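Local coordinates for protein levoglucosan dehydrogenase (Pseudarthrobacter phenanthrenivorans, PDB 6A3F) that catalyses the NAD(+)-dependent oxidation of levoglucosan to 3-dehydrolevoglucosan, working as a homotetramer of the Gfo/Idh/MocA family, at residues S87-P92 and I111-A116; L105-A110 and K134-A139; K163-E168 and L316-A321; T296-G301 and S305-Y310. All coordinates share one frame; numbering follows the deposited sequence.

Contacts 1 and 2 lie in the nucleotide-binding domain and share helix 106-115: S87-P92 packs against its C-terminal part, and K134-A139 against its N-terminal part, with I111 and A114 also touching A135 and A139. Both are apolar and built largely on alanines facing one longer side chain, I89 or M136, joined in contact 2 by H106. Contact 1 is only partly buried; the other three are buried. Contacts 3 and 4, on the other side of the chain's centre, belong to the substrate-binding domain and share one sheet, in which strands 304-309 and 315-320 are neighbours. Contact 4 relies on backbone hydrogen bonds, contact 3 on an aromatic side chain against a strand, and both reach other subunits.

Contact 1: S87-P92 and I111-A116; sequences SIIDDP and IAAAEA
I89 meets the helix segment I111-A116 with both branches of its side chain, and three alanines receive it. I89 CG2 lies 4.0 Å from A112 CB and 3.9 Å from A116 CB, one helical turn further on, so the methyl sits against the two alanines. I89 CG2 also comes within 3.5 Å of A112 O, a van der Waals touch against a carbonyl. The other branch ends at I89 CD1, 4.0 Å from A113 CB. Beyond these carbon contacts, the carbonyl I89 O lies 3.5 Å from A116 CB. No hydrogen bond joins the segments. The torsions of I89 explain the split: CG2 stands anti to the backbone N, while CG1 lies beside that N and a nearly eclipsed chi2 of -17° swings CD1 toward A113. Small side chains let the backbones close to 5.4 Å between I89 CA and A113 CA. Just past I89 the helix gives way at D90, and the following D91 O accepts a hydrogen bond from K118 NZ. In the Rossmann-fold domain this contact joins the end of the short helix 85-89 to helix 106-115. I88 packs instead on V60 and A62 of strand 55-62, while A114 faces helix 130-141.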
loop_
_atom_site.group_PDB
_atom_site.type_symbol
_atom_site.label_atom_id
_atom_site.label_comp_id
_atom_site.label_asym_id
_atom_site.label_seq_id
_atom_site.Cartn_x
_atom_site.Cartn_y
_atom_site.Cartn_z
ATOM N N SER B 87 29.060 7.853 40.952
ATOM C CA SER B 87 29.088 6.714 41.896
ATOM C C SER B 87 28.981 5.378 41.155
ATOM O O SER B 87 29.459 4.321 41.626
ATOM C CB SER B 87 28.000 6.823 42.929
ATOM O OG SER B 87 26.725 6.616 42.348
ATOM N N ILE B 88 28.318 5.436 40.003
ATOM C CA ILE B 88 28.205 4.274 39.135
ATOM C C ILE B 88 29.561 4.029 38.473
ATOM O O ILE B 88 30.046 2.900 38.496
ATOM C CB ILE B 88 27.080 4.444 38.085
ATOM C CG1 ILE B 88 25.698 4.494 38.730
ATOM C CG2 ILE B 88 27.176 3.317 37.078
ATOM C CD1 ILE B 88 24.554 4.881 37.790
ATOM N N ILE B 89 30.134 5.075 37.870
ATOM C CA ILE B 89 31.441 5.009 37.193
ATOM C C ILE B 89 32.483 4.475 38.206
ATOM O O ILE B 89 33.349 3.688 37.832
ATOM C CB ILE B 89 31.843 6.402 36.627
ATOM C CG1 ILE B 89 30.952 6.937 35.488
ATOM C CG2 ILE B 89 33.319 6.447 36.234
ATOM C CD1 ILE B 89 30.058 5.936 34.792
ATOM N N ASP B 90 32.440 4.887 39.476
ATOM C CA ASP B 90 33.493 4.455 40.480
ATOM C C ASP B 90 33.213 3.128 41.213
ATOM O O ASP B 90 33.963 2.718 42.112
ATOM C CB ASP B 90 33.746 5.556 41.522
ATOM C CG ASP B 90 34.233 6.842 40.887
ATOM O OD1 ASP B 90 34.878 6.774 39.840
ATOM O OD2 ASP B 90 33.934 7.934 41.391
ATOM N N ASP B 91 32.156 2.424 40.822
ATOM C CA ASP B 91 31.759 1.219 41.528
ATOM C C ASP B 91 32.432 0.135 40.767
ATOM O O ASP B 91 32.090 -0.088 39.616
ATOM C CB ASP B 91 30.243 1.072 41.544
ATOM C CG ASP B 91 29.743 -0.174 42.233
ATOM O OD1 ASP B 91 30.512 -1.138 42.426
ATOM O OD2 ASP B 91 28.511 -0.180 42.541
ATOM N N PRO B 92 33.388 -0.559 41.409
ATOM C CA PRO B 92 34.112 -1.517 40.616
ATOM C C PRO B 92 33.233 -2.702 40.196
ATOM O O PRO B 92 33.651 -3.444 39.333
ATOM C CB PRO B 92 35.261 -1.965 41.526
ATOM C CG PRO B 92 34.654 -1.918 42.886
ATOM C CD PRO B 92 33.777 -0.677 42.834
ATOM N N ILE B 111 33.767 9.364 28.879
ATOM C CA ILE B 111 35.219 9.398 29.049
ATOM C C ILE B 111 35.576 8.884 30.455
ATOM O O ILE B 111 36.517 8.125 30.576
ATOM C CB ILE B 111 35.769 10.800 28.742
ATOM C CG1 ILE B 111 35.647 11.083 27.240
ATOM C CG2 ILE B 111 37.213 10.949 29.247
ATOM C CD1 ILE B 111 35.713 12.537 26.875
ATOM N N ALA B 112 34.787 9.269 31.461
ATOM C CA ALA B 112 34.946 8.795 32.827
ATOM C C ALA B 112 34.737 7.275 32.904
ATOM O O ALA B 112 35.555 6.558 33.539
ATOM C CB ALA B 112 34.025 9.553 33.753
ATOM N N ALA B 113 33.679 6.762 32.256
ATOM C CA ALA B 113 33.459 5.306 32.168
ATOM C C ALA B 113 34.609 4.595 31.426
ATOM O O ALA B 113 35.039 3.514 31.819
ATOM C CB ALA B 113 32.142 5.047 31.461
ATOM N N ALA B 114 35.078 5.144 30.319
ATOM C CA ALA B 114 36.209 4.538 29.599
ATOM C C ALA B 114 37.440 4.436 30.528
ATOM O O ALA B 114 38.110 3.411 30.571
ATOM C CB ALA B 114 36.545 5.347 28.366
ATOM N N GLU B 115 37.682 5.474 31.298
ATOM C CA GLU B 115 38.901 5.494 32.168
ATOM C C GLU B 115 38.703 4.506 33.328
ATOM O O GLU B 115 39.661 3.983 33.835
ATOM C CB GLU B 115 39.199 6.932 32.621
ATOM C CG GLU B 115 39.871 7.787 31.557
ATOM C CD GLU B 115 39.899 9.271 31.905
ATOM O OE1 GLU B 115 39.447 9.619 33.023
ATOM O OE2 GLU B 115 40.370 10.084 31.068
ATOM N N ALA B 116 37.470 4.232 33.745
ATOM C CA ALA B 116 37.195 3.229 34.765
ATOM C C ALA B 116 37.096 1.815 34.160
ATOM O O ALA B 116 36.770 0.884 34.877
ATOM C CB ALA B 116 35.935 3.589 35.510
#

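Contact 2: L105-A110 and K134-A139; sequences LHAEIA and KAMYDA
Two neighbouring helices of the nucleotide-binding Rossmann domain, 106-115 and 130-141, meet here through M136, whose side chain reaches across to H106, A107 and A110. The axes of segments 106-110 and 134-139 run nearly parallel, 15° apart, with a closest approach of 9.4 Å. M136 places CG beside its backbone N and then bends at chi3 (69°), which turns the terminal methyl along the partner helix. The chain therefore touches atom by atom: M136 CG lies 3.8 Å from A107 CB, M136 SD rests 3.6 Å from A107 CA, and M136 CE ends 3.7 Å from A110 CB. M136 CE is also 3.9 Å from H106 CB, so the methyl lies between H106 and A110, four residues apart, about one turn. All four residues are buried. Further along its side chain H106 leads away from M136, and both ring nitrogens are engaged: ND1 with L126 O and NE2 with T101 O. Two bonds thus fix the rotation of the imidazole, while M136 CE packs on H106 CB and lies close to its backbone O, away from the ring. F380 of helix 380-399 touches both A110 and M136. H106 and T101 both bind NADH, so this packing adjoins the cofactor site through H106 itself. Near-parallel helices following successive strands of a parallel sheet, here 96-100 and 119-122, are characteristic of the Rossmann fold.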
loop_
_atom_site.group_PDB
_atom_site.type_symbol
_atom_site.label_atom_id
_atom_site.label_comp_id
_atom_site.label_asym_id
_atom_site.label_seq_id
_atom_site.Cartn_x
_atom_site.Cartn_y
_atom_site.Cartn_z
ATOM N N LEU B 105 25.665 15.686 27.860
ATOM C CA LEU B 105 26.348 14.952 28.948
ATOM C C LEU B 105 27.032 13.674 28.470
ATOM O O LEU B 105 27.736 13.066 29.246
ATOM C CB LEU B 105 25.324 14.608 30.028
ATOM C CG LEU B 105 24.661 15.824 30.671
ATOM C CD1 LEU B 105 23.506 15.401 31.573
ATOM C CD2 LEU B 105 25.687 16.665 31.428
ATOM N N HIS B 106 26.879 13.272 27.224
ATOM C CA HIS B 106 27.529 12.026 26.780
ATOM C C HIS B 106 29.040 11.990 27.037
ATOM O O HIS B 106 29.550 10.955 27.440
ATOM C CB HIS B 106 27.331 11.789 25.278
ATOM C CG HIS B 106 25.909 11.565 24.903
ATOM N ND1 HIS B 106 25.524 11.421 23.597
ATOM C CD2 HIS B 106 24.775 11.508 25.637
ATOM C CE1 HIS B 106 24.215 11.292 23.543
ATOM N NE2 HIS B 106 23.733 11.330 24.765
ATOM N N ALA B 107 29.759 13.064 26.716
ATOM C CA ALA B 107 31.205 12.984 26.620
ATOM C C ALA B 107 31.803 12.848 28.021
ATOM O O ALA B 107 32.650 11.992 28.244
ATOM C CB ALA B 107 31.743 14.187 25.888
ATOM N N GLU B 108 31.343 13.648 28.963
ATOM C CA GLU B 108 31.923 13.586 30.308
ATOM C C GLU B 108 31.761 12.190 30.894
ATOM O O GLU B 108 32.666 11.631 31.503
ATOM C CB GLU B 108 31.181 14.454 31.314
ATOM C CG GLU B 108 31.328 15.922 31.084
ATOM C CD GLU B 108 30.243 16.654 31.845
ATOM O OE1 GLU B 108 30.074 16.362 33.080
ATOM O OE2 GLU B 108 29.547 17.468 31.200
ATOM N N ILE B 109 30.550 11.682 30.727
ATOM C CA ILE B 109 30.179 10.425 31.295
ATOM C C ILE B 109 30.956 9.306 30.614
ATOM O O ILE B 109 31.480 8.459 31.306
ATOM C CB ILE B 109 28.656 10.215 31.226
ATOM C CG1 ILE B 109 27.956 11.301 32.046
ATOM C CG2 ILE B 109 28.266 8.814 31.684
ATOM C CD1 ILE B 109 26.448 11.253 31.972
ATOM N N ALA B 110 31.033 9.325 29.292
ATOM C CA ALA B 110 31.637 8.233 28.591
ATOM C C ALA B 110 33.147 8.195 28.861
ATOM O O ALA B 110 33.723 7.113 29.028
ATOM C CB ALA B 110 31.388 8.364 27.112
ATOM N N LYS B 134 35.175 13.265 19.044
ATOM C CA LYS B 134 36.571 12.774 18.896
ATOM C C LYS B 134 37.179 12.401 20.255
ATOM O O LYS B 134 37.863 11.387 20.384
ATOM C CB LYS B 134 37.421 13.859 18.242
ATOM C CG LYS B 134 38.853 13.448 17.923
ATOM C CD LYS B 134 39.688 14.604 17.372
ATOM C CE LYS B 134 41.058 14.154 16.886
ATOM N NZ LYS B 134 41.856 13.676 18.028
ATOM N N ALA B 135 36.900 13.211 21.271
ATOM C CA ALA B 135 37.410 12.971 22.594
ATOM C C ALA B 135 36.847 11.657 23.129
ATOM O O ALA B 135 37.534 10.904 23.810
ATOM C CB ALA B 135 37.062 14.126 23.506
ATOM N N MET B 136 35.590 11.354 22.832
ATOM C CA MET B 136 35.014 10.057 23.302
ATOM C C MET B 136 35.678 8.876 22.589
ATOM O O MET B 136 36.098 7.848 23.190
ATOM C CB MET B 136 33.494 10.037 23.077
ATOM C CG MET B 136 32.772 11.031 23.940
ATOM S SD MET B 136 31.032 11.320 23.417
ATOM C CE MET B 136 30.351 9.720 23.870
ATOM N N TYR B 137 35.768 9.014 21.297
ATOM C CA TYR B 137 36.412 7.985 20.521
ATOM C C TYR B 137 37.855 7.761 21.025
ATOM O O TYR B 137 38.280 6.613 21.278
ATOM C CB TYR B 137 36.373 8.409 19.062
ATOM C CG TYR B 137 37.151 7.507 18.168
ATOM C CD1 TYR B 137 36.877 6.150 18.153
ATOM C CD2 TYR B 137 38.154 8.002 17.356
ATOM C CE1 TYR B 137 37.590 5.298 17.338
ATOM C CE2 TYR B 137 38.886 7.152 16.545
ATOM C CZ TYR B 137 38.588 5.805 16.530
ATOM O OH TYR B 137 39.307 4.956 15.741
ATOM N N ASP B 138 38.601 8.878 21.187
ATOM C CA ASP B 138 40.010 8.745 21.656
ATOM C C ASP B 138 40.089 8.051 23.025
ATOM O O ASP B 138 40.977 7.242 23.273
ATOM C CB ASP B 138 40.670 10.106 21.680
ATOM C CG ASP B 138 41.023 10.629 20.325
ATOM O OD1 ASP B 138 41.100 9.853 19.311
ATOM O OD2 ASP B 138 41.234 11.868 20.272
ATOM N N ALA B 139 39.128 8.289 23.890
ATOM C CA ALA B 139 39.140 7.700 25.208
ATOM C C ALA B 139 38.929 6.185 25.163
ATOM O O ALA B 139 39.260 5.511 26.129
ATOM C CB ALA B 139 38.075 8.345 26.042
#

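Contact 3: K163-E168 and L316-A321; sequences KKYIEE and LQVAFA
The hydroxyl of Y165 hydrogen-bonds to D326 O of a second subunit, while the ring behind it packs on L316, V318 and F320 of strand 315-320. Y165 CE2 lies 3.6 Å from L316 CD2 and 3.7 Å from V318 CG1, both methyls meeting the ring obliquely. Y165 and V318 approach from opposite directions, whereas the side chains of Y165 and L316 slide past one another. V318 has CG1 squeezed between its backbone N and carbonyl carbon (chi1 56°), with CG2 anti to the N, and both branches reach the tyrosine. Further along the strand, the edge of F320 is directed at the face of Y165 in a T-shaped pair, centroids 5.9 Å apart and planes at 74°. V318 CG2 lies over one face of F320, toward the rim of the ring, so the valine packs on both aromatic rings. R327 of the second subunit also packs on Y165 and F320. On the helix itself, K163 NZ forms a salt bridge with E167 OE1 over 3.0 Å, coming from above the carboxylate plane, and Y220 O gives K163 NZ a second partner. Thus helix 157-167 packs against a strand flanked by 304-309 and 330-334, with I166 on I306 and Y165 on V333, at a subunit interface of the tetramer.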
loop_
_atom_site.group_PDB
_atom_site.type_symbol
_atom_site.label_atom_id
_atom_site.label_comp_id
_atom_site.label_asym_id
_atom_site.label_seq_id
_atom_site.Cartn_x
_atom_site.Cartn_y
_atom_site.Cartn_z
ATOM N N LYS B 163 20.988 -5.572 4.040
ATOM C CA LYS B 163 22.466 -5.733 4.075
ATOM C C LYS B 163 22.870 -7.108 3.529
ATOM O O LYS B 163 23.823 -7.213 2.721
ATOM C CB LYS B 163 22.983 -5.535 5.496
ATOM C CG LYS B 163 24.469 -5.786 5.697
ATOM C CD LYS B 163 25.326 -4.778 4.989
ATOM C CE LYS B 163 26.785 -4.850 5.419
ATOM N NZ LYS B 163 27.566 -3.804 4.735
ATOM N N LYS B 164 22.098 -8.125 3.854
ATOM C CA LYS B 164 22.415 -9.478 3.432
ATOM C C LYS B 164 22.333 -9.554 1.898
ATOM O O LYS B 164 23.257 -10.096 1.237
ATOM C CB LYS B 164 21.497 -10.494 4.096
ATOM C CG LYS B 164 21.677 -11.915 3.566
ATOM C CD LYS B 164 20.578 -12.860 3.889
ATOM C CE LYS B 164 20.953 -14.302 3.563
ATOM N NZ LYS B 164 19.888 -15.262 3.957
ATOM N N TYR B 165 21.244 -9.038 1.328
ATOM C CA TYR B 165 21.069 -9.004 -0.099
ATOM C C TYR B 165 22.219 -8.256 -0.757
ATOM O O TYR B 165 22.744 -8.689 -1.775
ATOM C CB TYR B 165 19.770 -8.307 -0.539
ATOM C CG TYR B 165 18.466 -8.975 -0.153
ATOM C CD1 TYR B 165 18.355 -10.318 0.180
ATOM C CD2 TYR B 165 17.300 -8.213 -0.097
ATOM C CE1 TYR B 165 17.124 -10.899 0.474
ATOM C CE2 TYR B 165 16.074 -8.766 0.244
ATOM C CZ TYR B 165 15.981 -10.115 0.531
ATOM O OH TYR B 165 14.770 -10.653 0.875
ATOM N N ILE B 166 22.561 -7.093 -0.218
ATOM C CA ILE B 166 23.639 -6.281 -0.814
ATOM C C ILE B 166 24.972 -7.041 -0.798
ATOM O O ILE B 166 25.659 -7.106 -1.832
ATOM C CB ILE B 166 23.750 -4.939 -0.090
ATOM C CG1 ILE B 166 22.504 -4.111 -0.411
ATOM C CG2 ILE B 166 25.036 -4.214 -0.499
ATOM C CD1 ILE B 166 22.294 -2.937 0.515
ATOM N N GLU B 167 25.293 -7.624 0.345
ATOM C CA GLU B 167 26.596 -8.311 0.536
ATOM C C GLU B 167 26.721 -9.530 -0.391
ATOM O O GLU B 167 27.820 -9.884 -0.854
ATOM C CB GLU B 167 26.745 -8.709 2.006
ATOM C CG GLU B 167 27.106 -7.561 2.930
ATOM C CD GLU B 167 28.208 -6.597 2.471
ATOM O OE1 GLU B 167 27.912 -5.381 2.263
ATOM O OE2 GLU B 167 29.376 -7.053 2.300
ATOM N N GLU B 168 25.620 -10.221 -0.600
ATOM C CA GLU B 168 25.557 -11.362 -1.517
ATOM C C GLU B 168 25.693 -10.973 -2.986
ATOM O O GLU B 168 25.827 -11.864 -3.801
ATOM C CB GLU B 168 24.200 -12.049 -1.453
ATOM C CG GLU B 168 24.064 -13.019 -0.331
ATOM C CD GLU B 168 22.723 -13.745 -0.412
ATOM O OE1 GLU B 168 22.005 -13.649 -1.476
ATOM O OE2 GLU B 168 22.415 -14.384 0.581
ATOM N N LEU B 316 10.345 -5.676 3.944
ATOM C CA LEU B 316 11.340 -5.150 3.025
ATOM C C LEU B 316 10.858 -5.337 1.584
ATOM O O LEU B 316 10.401 -6.400 1.263
ATOM C CB LEU B 316 12.698 -5.838 3.190
ATOM C CG LEU B 316 13.836 -5.148 2.435
ATOM C CD1 LEU B 316 14.195 -3.798 3.072
ATOM C CD2 LEU B 316 15.081 -6.030 2.422
ATOM N N GLN B 317 10.961 -4.317 0.751
ATOM C CA GLN B 317 10.624 -4.461 -0.632
ATOM C C GLN B 317 11.910 -4.664 -1.447
ATOM O O GLN B 317 12.876 -3.900 -1.292
ATOM C CB GLN B 317 9.823 -3.274 -1.141
ATOM C CG GLN B 317 8.517 -3.110 -0.385
ATOM C CD GLN B 317 7.725 -1.927 -0.870
ATOM O OE1 GLN B 317 7.446 -0.996 -0.117
ATOM N NE2 GLN B 317 7.328 -1.957 -2.123
ATOM N N VAL B 318 11.884 -5.629 -2.351
ATOM C CA VAL B 318 13.076 -5.873 -3.204
ATOM C C VAL B 318 12.630 -6.276 -4.598
ATOM O O VAL B 318 11.723 -7.071 -4.719
ATOM C CB VAL B 318 14.029 -6.910 -2.600
ATOM C CG1 VAL B 318 13.384 -8.255 -2.299
ATOM C CG2 VAL B 318 15.302 -7.067 -3.438
ATOM N N ALA B 319 13.267 -5.673 -5.611
ATOM C CA ALA B 319 12.988 -5.946 -6.999
ATOM C C ALA B 319 14.274 -6.501 -7.606
ATOM O O ALA B 319 15.274 -5.821 -7.503
ATOM C CB ALA B 319 12.529 -4.690 -7.705
ATOM N N PHE B 320 14.212 -7.724 -8.159
ATOM C CA PHE B 320 15.335 -8.352 -8.866
ATOM C C PHE B 320 15.183 -8.225 -10.382
ATOM O O PHE B 320 14.198 -8.651 -11.009
ATOM C CB PHE B 320 15.496 -9.802 -8.412
ATOM C CG PHE B 320 15.751 -9.961 -6.945
ATOM C CD1 PHE B 320 16.952 -9.521 -6.380
ATOM C CD2 PHE B 320 14.778 -10.503 -6.115
ATOM C CE1 PHE B 320 17.199 -9.697 -5.034
ATOM C CE2 PHE B 320 15.019 -10.645 -4.761
ATOM C CZ PHE B 320 16.230 -10.258 -4.220
ATOM N N ALA B 321 16.229 -7.671 -11.007
ATOM C CA ALA B 321 16.325 -7.543 -12.440
ATOM C C ALA B 321 16.247 -8.923 -13.122
ATOM O O ALA B 321 15.772 -9.019 -14.219
ATOM C CB ALA B 321 17.604 -6.834 -12.854
#

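Contact 4: T296-G301 and S305-Y310; sequences TFEIHG and SIVFNY
F297 and F308 face each other across the strands through a pair of backbone hydrogen bonds: F308 N donates to F297 O over 2.9 Å, and F297 N to F308 O. The first donor lies in the carbonyl plane, while the second is tilted 31° from it. Two residues along, I299 and I306 exchange a second pair, and the I299 N to I306 O bond is the straighter at 2.8 Å and 169°. CA-H...O contacts supplement these bonds, among them T296 CA to F308 O at 3.1 Å. Strands 294-301 and 304-309 thereby form an antiparallel beta hairpin within the mixed sheet of the substrate-binding domain, strand 174-182 flanking the first strand and 315-320 the second. Apolar contacts occupy the face bearing F297, I299, I306 and F308, which helices 157-167 and 206-221 pack against. F297, its CG held between backbone N and carbonyl carbon (chi1 57°), lays its ring beneath F308 CB, a CH-pi contact 3.6 Å from the centroid, while I306 CG2 meets the ring edge 3.9 Å from F297 CE1. The two phenyl planes are oblique. The other face, with T296, E298, H300, S305, V307 and N309, is more polar. H300 NE2 donates in its ring plane over 2.7 Å, meeting E298 OE2 on its anti side, somewhat out of the carboxylate plane, and E298 OE1 forms a salt bridge with R291 of a third subunit. Beside them V307 CG2 lies 3.6 Å from E298 CD. A water donates to S305 OG at 2.7 Å, and that hydroxyl also hydrogen-bonds with H289 O of the third subunit.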
loop_
_atom_site.group_PDB
_atom_site.type_symbol
_atom_site.label_atom_id
_atom_site.label_comp_id
_atom_site.label_asym_id
_atom_site.label_seq_id
_atom_site.Cartn_x
_atom_site.Cartn_y
_atom_site.Cartn_z
ATOM N N THR B 296 13.021 5.886 5.897
ATOM C CA THR B 296 12.961 5.155 4.605
ATOM C C THR B 296 14.334 5.090 3.956
ATOM O O THR B 296 15.240 5.958 4.216
ATOM C CB THR B 296 11.994 5.818 3.617
ATOM O OG1 THR B 296 12.584 7.031 3.132
ATOM C CG2 THR B 296 10.659 6.105 4.283
ATOM N N PHE B 297 14.507 4.073 3.104
ATOM C CA PHE B 297 15.589 4.208 2.134
ATOM C C PHE B 297 15.150 3.506 0.865
ATOM O O PHE B 297 14.267 2.604 0.906
ATOM C CB PHE B 297 16.913 3.658 2.679
ATOM C CG PHE B 297 16.903 2.218 3.121
ATOM C CD1 PHE B 297 16.976 1.178 2.189
ATOM C CD2 PHE B 297 16.934 1.906 4.477
ATOM C CE1 PHE B 297 17.009 -0.142 2.620
ATOM C CE2 PHE B 297 17.011 0.583 4.891
ATOM C CZ PHE B 297 17.031 -0.431 3.960
ATOM N N GLU B 298 15.742 3.955 -0.228
ATOM C CA GLU B 298 15.573 3.317 -1.502
ATOM C C GLU B 298 16.960 3.239 -2.120
ATOM O O GLU B 298 17.602 4.265 -2.242
ATOM C CB GLU B 298 14.640 4.091 -2.422
ATOM C CG GLU B 298 14.524 3.519 -3.836
ATOM C CD GLU B 298 13.229 3.806 -4.606
ATOM O OE1 GLU B 298 12.233 4.290 -3.988
ATOM O OE2 GLU B 298 13.158 3.471 -5.819
ATOM N N ILE B 299 17.363 2.033 -2.445
ATOM C CA ILE B 299 18.665 1.783 -3.021
ATOM C C ILE B 299 18.507 1.231 -4.429
ATOM O O ILE B 299 17.766 0.258 -4.635
ATOM C CB ILE B 299 19.501 0.849 -2.150
ATOM C CG1 ILE B 299 19.783 1.447 -0.764
ATOM C CG2 ILE B 299 20.783 0.501 -2.895
ATOM C CD1 ILE B 299 20.328 0.457 0.235
ATOM N N HIS B 300 19.209 1.839 -5.399
ATOM C CA HIS B 300 19.217 1.317 -6.807
ATOM C C HIS B 300 20.588 0.689 -7.082
ATOM O O HIS B 300 21.610 1.385 -7.017
ATOM C CB HIS B 300 18.882 2.388 -7.819
ATOM C CG HIS B 300 17.598 3.103 -7.544
ATOM N ND1 HIS B 300 17.417 4.442 -7.807
ATOM C CD2 HIS B 300 16.442 2.658 -7.032
ATOM C CE1 HIS B 300 16.173 4.779 -7.462
ATOM N NE2 HIS B 300 15.561 3.716 -6.991
ATOM N N GLY B 301 20.583 -0.627 -7.322
ATOM C CA GLY B 301 21.776 -1.335 -7.741
ATOM C C GLY B 301 21.711 -1.692 -9.220
ATOM O O GLY B 301 20.655 -1.568 -9.847
ATOM N N SER B 305 16.725 -3.423 -6.788
ATOM C CA SER B 305 16.460 -2.270 -5.926
ATOM C C SER B 305 15.846 -2.766 -4.599
ATOM O O SER B 305 15.216 -3.850 -4.524
ATOM C CB SER B 305 15.521 -1.288 -6.612
ATOM O OG SER B 305 16.006 -0.714 -7.804
ATOM N N ILE B 306 16.017 -1.974 -3.519
ATOM C CA ILE B 306 15.548 -2.291 -2.208
ATOM C C ILE B 306 14.919 -1.024 -1.620
ATOM O O ILE B 306 15.514 0.024 -1.733
ATOM C CB ILE B 306 16.661 -2.772 -1.268
ATOM C CG1 ILE B 306 17.375 -4.021 -1.817
ATOM C CG2 ILE B 306 16.115 -3.024 0.123
ATOM C CD1 ILE B 306 18.690 -4.285 -1.139
ATOM N N VAL B 307 13.724 -1.172 -1.049
ATOM C CA VAL B 307 12.989 -0.056 -0.453
ATOM C C VAL B 307 12.569 -0.484 0.948
ATOM O O VAL B 307 12.108 -1.627 1.147
ATOM C CB VAL B 307 11.767 0.323 -1.323
ATOM C CG1 VAL B 307 10.814 1.276 -0.594
ATOM C CG2 VAL B 307 12.221 0.913 -2.644
ATOM N N PHE B 308 12.655 0.425 1.917
ATOM C CA PHE B 308 12.305 0.127 3.293
ATOM C C PHE B 308 11.544 1.326 3.860
ATOM O O PHE B 308 11.836 2.462 3.490
ATOM C CB PHE B 308 13.546 -0.094 4.169
ATOM C CG PHE B 308 13.291 -0.214 5.651
ATOM C CD1 PHE B 308 12.653 -1.331 6.179
ATOM C CD2 PHE B 308 13.729 0.761 6.532
ATOM C CE1 PHE B 308 12.397 -1.434 7.533
ATOM C CE2 PHE B 308 13.506 0.623 7.895
ATOM C CZ PHE B 308 12.864 -0.473 8.396
ATOM N N ASN B 309 10.600 1.032 4.747
ATOM C CA ASN B 309 9.756 2.008 5.468
ATOM C C ASN B 309 9.549 1.495 6.902
ATOM O O ASN B 309 8.828 0.514 7.133
ATOM C CB ASN B 309 8.427 2.249 4.763
ATOM C CG ASN B 309 7.382 2.983 5.583
ATOM O OD1 ASN B 309 7.732 3.647 6.567
ATOM N ND2 ASN B 309 6.122 2.993 5.114
ATOM N N TYR B 310 10.196 2.149 7.869
ATOM C CA TYR B 310 10.120 1.749 9.258
ATOM C C TYR B 310 8.677 1.829 9.811
ATOM O O TYR B 310 8.340 1.111 10.747
ATOM C CB TYR B 310 11.061 2.559 10.169
ATOM C CG TYR B 310 11.033 2.039 11.575
ATOM C CD1 TYR B 310 11.853 0.993 11.961
ATOM C CD2 TYR B 310 10.165 2.562 12.519
ATOM C CE1 TYR B 310 11.792 0.454 13.233
ATOM C CE2 TYR B 310 10.028 1.988 13.768
ATOM C CZ TYR B 310 10.874 0.958 14.139
ATOM O OH TYR B 310 10.800 0.443 15.379
HETATM O O HOH W 1 18.046 -0.371 -9.571
#